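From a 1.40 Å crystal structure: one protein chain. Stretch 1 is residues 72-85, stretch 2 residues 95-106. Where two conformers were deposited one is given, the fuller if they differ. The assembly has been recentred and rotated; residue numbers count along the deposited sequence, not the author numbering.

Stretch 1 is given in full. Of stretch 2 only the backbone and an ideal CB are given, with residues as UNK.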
# COMPACT_ATOMS: atom_id res chain seq x y z
N THR A 72 -9.19 -23.92 -15.21
CA THR A 72 -9.68 -22.65 -15.71
C THR A 72 -8.58 -21.61 -15.58
O THR A 72 -7.51 -21.87 -15.03
CB THR A 72 -10.88 -22.16 -14.90
OG1 THR A 72 -10.43 -21.74 -13.60
CG2 THR A 72 -11.93 -23.25 -14.77
N MET A 73 -8.88 -20.40 -16.05
CA MET A 73 -7.95 -19.29 -15.89
C MET A 73 -7.90 -18.77 -14.46
O MET A 73 -7.09 -17.88 -14.19
CB MET A 73 -8.33 -18.15 -16.84
CG MET A 73 -8.10 -18.47 -18.30
SD MET A 73 -6.99 -17.28 -19.06
CE MET A 73 -5.53 -17.52 -18.06
N ILE A 74 -8.72 -19.29 -13.55
CA ILE A 74 -8.56 -19.00 -12.13
C ILE A 74 -8.10 -20.23 -11.36
O ILE A 74 -8.48 -20.43 -10.20
CB ILE A 74 -9.81 -18.34 -11.50
CG1 ILE A 74 -11.03 -19.27 -11.53
CG2 ILE A 74 -10.10 -16.99 -12.18
CD1 ILE A 74 -12.07 -18.89 -10.49
N SER A 75 -7.27 -21.05 -12.00
CA SER A 75 -6.61 -22.14 -11.30
C SER A 75 -5.47 -21.61 -10.41
O SER A 75 -5.08 -20.44 -10.49
CB SER A 75 -6.01 -23.13 -12.30
OG SER A 75 -4.83 -22.59 -12.88
N THR A 76 -4.94 -22.49 -9.55
CA THR A 76 -3.81 -22.11 -8.70
C THR A 76 -2.51 -21.95 -9.46
O THR A 76 -1.49 -21.63 -8.84
CB THR A 76 -3.61 -23.12 -7.57
OG1 THR A 76 -3.41 -24.43 -8.12
CG2 THR A 76 -4.79 -23.13 -6.65
N SER A 77 -2.51 -22.17 -10.77
CA SER A 77 -1.35 -21.91 -11.62
C SER A 77 -1.49 -20.61 -12.40
O SER A 77 -0.61 -20.28 -13.20
CB SER A 77 -1.12 -23.08 -12.57
OG SER A 77 -1.10 -24.30 -11.87
N ASN A 78 -2.56 -19.85 -12.18
CA ASN A 78 -2.81 -18.62 -12.91
C ASN A 78 -2.70 -17.42 -11.96
O ASN A 78 -2.51 -17.58 -10.75
CB ASN A 78 -4.19 -18.66 -13.56
CG ASN A 78 -4.21 -19.51 -14.81
OD1 ASN A 78 -4.70 -20.63 -14.80
ND2 ASN A 78 -3.66 -18.98 -15.89
N VAL A 79 -2.85 -16.23 -12.54
CA VAL A 79 -2.70 -14.97 -11.83
C VAL A 79 -4.08 -14.33 -11.66
O VAL A 79 -4.84 -14.20 -12.63
CB VAL A 79 -1.75 -14.03 -12.58
CG1 VAL A 79 -1.80 -12.63 -12.00
CG2 VAL A 79 -0.32 -14.58 -12.56
N VAL A 80 -4.40 -13.93 -10.43
CA VAL A 80 -5.60 -13.16 -10.13
C VAL A 80 -5.13 -11.99 -9.28
O VAL A 80 -4.68 -12.20 -8.14
CB VAL A 80 -6.66 -13.98 -9.38
CG1 VAL A 80 -7.76 -13.07 -8.85
CG2 VAL A 80 -7.24 -15.06 -10.28
N GLU A 81 -5.22 -10.77 -9.82
CA GLU A 81 -4.63 -9.62 -9.15
C GLU A 81 -5.60 -8.45 -9.09
O GLU A 81 -6.48 -8.30 -9.94
CB GLU A 81 -3.33 -9.15 -9.85
CG GLU A 81 -2.15 -10.09 -9.55
CD GLU A 81 -0.89 -9.76 -10.33
OE1 GLU A 81 -0.90 -8.83 -11.15
OE2 GLU A 81 0.13 -10.45 -10.12
N ARG A 82 -5.40 -7.63 -8.06
CA ARG A 82 -6.08 -6.35 -7.92
C ARG A 82 -7.61 -6.44 -8.03
O ARG A 82 -8.22 -5.75 -8.84
CB ARG A 82 -5.51 -5.31 -8.88
CG ARG A 82 -4.04 -5.01 -8.60
CD ARG A 82 -3.42 -4.03 -9.59
NE ARG A 82 -2.00 -3.83 -9.31
CZ ARG A 82 -1.51 -3.05 -8.34
NH1 ARG A 82 -2.32 -2.33 -7.57
NH2 ARG A 82 -0.20 -2.97 -8.18
N PRO A 83 -8.25 -7.29 -7.22
CA PRO A 83 -9.71 -7.38 -7.27
C PRO A 83 -10.35 -6.06 -6.88
O PRO A 83 -9.82 -5.29 -6.08
CB PRO A 83 -10.02 -8.46 -6.23
CG PRO A 83 -8.90 -8.32 -5.22
CD PRO A 83 -7.69 -8.02 -6.07
N LYS A 84 -11.52 -5.80 -7.46
CA LYS A 84 -12.31 -4.60 -7.20
C LYS A 84 -13.77 -5.05 -7.24
O LYS A 84 -14.12 -5.91 -8.05
CB LYS A 84 -12.07 -3.54 -8.31
CG LYS A 84 -10.60 -3.13 -8.51
CD LYS A 84 -10.08 -2.25 -7.39
CE LYS A 84 -8.56 -2.15 -7.46
NZ LYS A 84 -7.86 -3.24 -6.67
N VAL A 85 -14.60 -4.52 -6.35
CA VAL A 85 -16.01 -4.92 -6.28
C VAL A 85 -16.88 -3.68 -6.19
O VAL A 85 -16.63 -2.78 -5.38
CB VAL A 85 -16.29 -5.85 -5.08
CG1 VAL A 85 -17.77 -6.25 -5.07
CG2 VAL A 85 -15.41 -7.09 -5.12
N UNK A 95 -20.46 -7.13 -8.23
CA UNK A 95 -19.68 -7.52 -9.39
C UNK A 95 -18.22 -7.27 -9.09
O UNK A 95 -17.83 -6.13 -8.79
CB UNK A 95 -20.12 -6.76 -10.64
N UNK A 96 -17.42 -8.33 -9.15
CA UNK A 96 -15.98 -8.28 -8.94
C UNK A 96 -15.27 -8.31 -10.29
O UNK A 96 -15.58 -9.15 -11.14
CB UNK A 96 -15.52 -9.44 -8.06
N UNK A 97 -14.32 -7.39 -10.49
CA UNK A 97 -13.40 -7.45 -11.61
C UNK A 97 -11.98 -7.66 -11.08
O UNK A 97 -11.65 -7.28 -9.95
CB UNK A 97 -13.49 -6.18 -12.46
N UNK A 98 -11.14 -8.29 -11.90
CA UNK A 98 -9.76 -8.51 -11.51
C UNK A 98 -8.90 -8.66 -12.75
O UNK A 98 -9.39 -8.94 -13.85
CB UNK A 98 -9.63 -9.74 -10.61
N UNK A 99 -7.59 -8.47 -12.57
CA UNK A 99 -6.63 -8.77 -13.62
C UNK A 99 -6.45 -10.29 -13.65
O UNK A 99 -6.09 -10.90 -12.63
CB UNK A 99 -5.30 -8.05 -13.39
N UNK A 100 -6.75 -10.89 -14.80
CA UNK A 100 -6.67 -12.33 -15.00
C UNK A 100 -5.52 -12.60 -15.96
O UNK A 100 -5.46 -12.01 -17.04
CB UNK A 100 -7.99 -12.90 -15.53
N UNK A 101 -4.58 -13.45 -15.55
CA UNK A 101 -3.41 -13.64 -16.41
C UNK A 101 -2.82 -15.02 -16.22
O UNK A 101 -3.20 -15.79 -15.33
CB UNK A 101 -2.35 -12.57 -16.13
N UNK A 102 -1.89 -15.34 -17.13
CA UNK A 102 -0.97 -16.46 -16.99
C UNK A 102 0.24 -16.01 -16.17
O UNK A 102 0.47 -14.82 -15.94
CB UNK A 102 -0.54 -16.99 -18.36
N UNK A 103 1.04 -16.99 -15.72
CA UNK A 103 2.16 -16.67 -14.85
C UNK A 103 3.22 -15.82 -15.54
O UNK A 103 3.98 -15.13 -14.86
CB UNK A 103 2.80 -17.96 -14.33
N UNK A 104 3.28 -15.84 -16.87
CA UNK A 104 4.21 -14.99 -17.61
C UNK A 104 3.60 -13.65 -18.02
O UNK A 104 4.24 -12.89 -18.76
CB UNK A 104 4.70 -15.73 -18.86
N UNK A 105 2.38 -13.35 -17.57
CA UNK A 105 1.68 -12.10 -17.87
C UNK A 105 1.45 -11.89 -19.37
O UNK A 105 1.30 -10.75 -19.83
CB UNK A 105 2.47 -10.92 -17.31
N UNK A 106 1.41 -12.97 -20.15
CA UNK A 106 1.20 -12.86 -21.57
C UNK A 106 -0.24 -12.85 -22.03
O UNK A 106 -0.50 -12.53 -23.19
CB UNK A 106 1.93 -14.01 -22.26

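Positions 95 to 101 run antiparallel to strand 79-85, with a bulge between Glu81 and Lys84 that shifts the register by one. Position 95 points its CB away from stretch 1, so the visible atoms barely restrict it; an extended backbone suits a beta-branched residue, among others. It is Val95, whose backbone O receives a CA-H...O contact from Val85 CA (3.3 Å).

At 96 the ideal CB lies 3.8 Å from Val85 CG2, favouring an apolar side chain. Met96 fits: its CB packs on Val85 CG2 at 3.8 Å, and its SD reaches to 4.4 Å from Pro83 CB. Position 97 is held by its backbone, N to Lys84 O and O to Lys84 N, both 2.9 Å. Its CB is on the face of Lys84, 4.5 Å from Lys84 O, and many residues, large ones included, would be compatible. The residue is Trp97, whose ring leads away.

Position 98 falls at the bulge, unpaired, its CB near Pro83 CA and Val80 CG1. Beyond Val80 lies Ile74, so a long aliphatic or aromatic side chain could span both. Phe98 does so with chi1 in p, placing CD2 3.6 Å from Val80 CG1 and CZ 3.8 Å from Ile74 CG2.

Position 99 pairs with Glu81 through two backbone hydrogen bonds and shares the face of its side chain. The carboxylate invites a polar or basic partner. In His99, ND1 and Glu81 OE1 both bind water 3, at 2.7 and 2.8 Å.

At 100 the CB shares a face with Val80, and the carbonyls of Met73 and Val79 offer acceptors, so a small polar residue would suit. Ser100 OG donates to water 1 (2.7 Å), which in turn donates to Met73 O (2.7 Å) and Val79 O (2.8 Å).

Position 101 sets its CB 3.9 Å from Val79 CB, where an aliphatic residue might be expected. Asp101 instead turns its carboxylate away: His99 NE2 donates to Asp101 OD2 (2.7 Å), and OD1 accepts from the backbone N of position 102 (2.9 Å). Its backbone O takes hydrogen bonds from Val79 N (2.8 Å) and Asn78 ND2 (3.3 Å).

Positions 102 to 105 form a type I turn. At 102 the CB points away, 4.5 Å from Asn78 ND2; at 103 it points sideways, 4.3 Å from Ser77 O. Small or polar residues suit both, and they are Ser102 and Ser103. Ser103 N donates to water 2 (2.9 Å), which bridges to Ser77 O (2.9 Å). At 104 the CB points away with nothing of stretch 1 within 5.5 Å, so many polar residues would do; Asn104 OD1 accepts from Ser102 OG (2.7 Å).

Position 105 has positive phi, often Asn or Gly, yet only a long side chain could reach Glu81. Tyr105 does: OH donates a very short hydrogen bond to Glu81 OE2 (2.5 Å), and CE1 touches Val79 CG1 (3.9 Å). Position 106 is out of reach, so stretch 1 sets no preference; it is Gly106, whose N donates to Asn104 OD1 (2.9 Å).

Stretch 2, residues 95-106: VMWFHSDSSNYG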
# COMPACT_ATOMS: atom_id res chain seq x y z
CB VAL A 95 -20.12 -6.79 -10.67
CG1 VAL A 95 -19.40 -7.37 -11.86
CG2 VAL A 95 -21.65 -6.90 -10.84
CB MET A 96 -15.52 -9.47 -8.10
CG MET A 96 -14.01 -9.50 -7.85
SD MET A 96 -13.50 -11.05 -7.07
CE MET A 96 -14.35 -10.95 -5.48
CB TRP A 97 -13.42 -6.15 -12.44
CG TRP A 97 -14.67 -5.98 -13.26
CD1 TRP A 97 -15.95 -5.96 -12.79
CD2 TRP A 97 -14.74 -5.81 -14.68
NE1 TRP A 97 -16.82 -5.80 -13.85
CE2 TRP A 97 -16.11 -5.69 -15.01
CE3 TRP A 97 -13.79 -5.75 -15.70
CZ2 TRP A 97 -16.54 -5.52 -16.33
CZ3 TRP A 97 -14.22 -5.58 -17.02
CH2 TRP A 97 -15.59 -5.46 -17.32
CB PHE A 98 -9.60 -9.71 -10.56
CG PHE A 98 -10.21 -11.00 -11.08
CD1 PHE A 98 -11.53 -11.33 -10.80
CD2 PHE A 98 -9.44 -11.88 -11.82
CE1 PHE A 98 -12.07 -12.53 -11.24
CE2 PHE A 98 -9.99 -13.09 -12.27
CZ PHE A 98 -11.30 -13.40 -11.99
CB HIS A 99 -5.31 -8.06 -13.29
CG HIS A 99 -4.16 -8.43 -14.19
ND1 HIS A 99 -2.87 -8.07 -13.88
CD2 HIS A 99 -4.10 -9.09 -15.37
CE1 HIS A 99 -2.05 -8.51 -14.83
NE2 HIS A 99 -2.77 -9.13 -15.74
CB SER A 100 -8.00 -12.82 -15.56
OG SER A 100 -7.95 -14.19 -15.93
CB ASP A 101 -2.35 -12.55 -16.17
CG ASP A 101 -1.82 -11.96 -17.48
OD1 ASP A 101 -1.49 -12.76 -18.39
OD2 ASP A 101 -1.75 -10.72 -17.60
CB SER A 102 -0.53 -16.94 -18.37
OG SER A 102 0.11 -15.91 -19.10
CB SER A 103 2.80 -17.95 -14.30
OG SER A 103 3.24 -18.78 -15.37
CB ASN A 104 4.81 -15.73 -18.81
CG ASN A 104 3.80 -16.04 -19.90
OD1 ASN A 104 2.65 -15.61 -19.86
ND2 ASN A 104 4.24 -16.80 -20.90
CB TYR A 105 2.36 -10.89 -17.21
CG TYR A 105 2.28 -10.96 -15.71
CD1 TYR A 105 1.17 -10.46 -15.04
CD2 TYR A 105 3.29 -11.53 -14.96
CE1 TYR A 105 1.08 -10.52 -13.67
CE2 TYR A 105 3.21 -11.60 -13.59
CZ TYR A 105 2.10 -11.09 -12.94
OH TYR A 105 2.02 -11.16 -11.57
O HOH W 1 -7.24 -15.28 -13.62
O HOH W 2 -0.03 -19.63 -15.93
O HOH W 3 -2.30 -6.47 -11.76
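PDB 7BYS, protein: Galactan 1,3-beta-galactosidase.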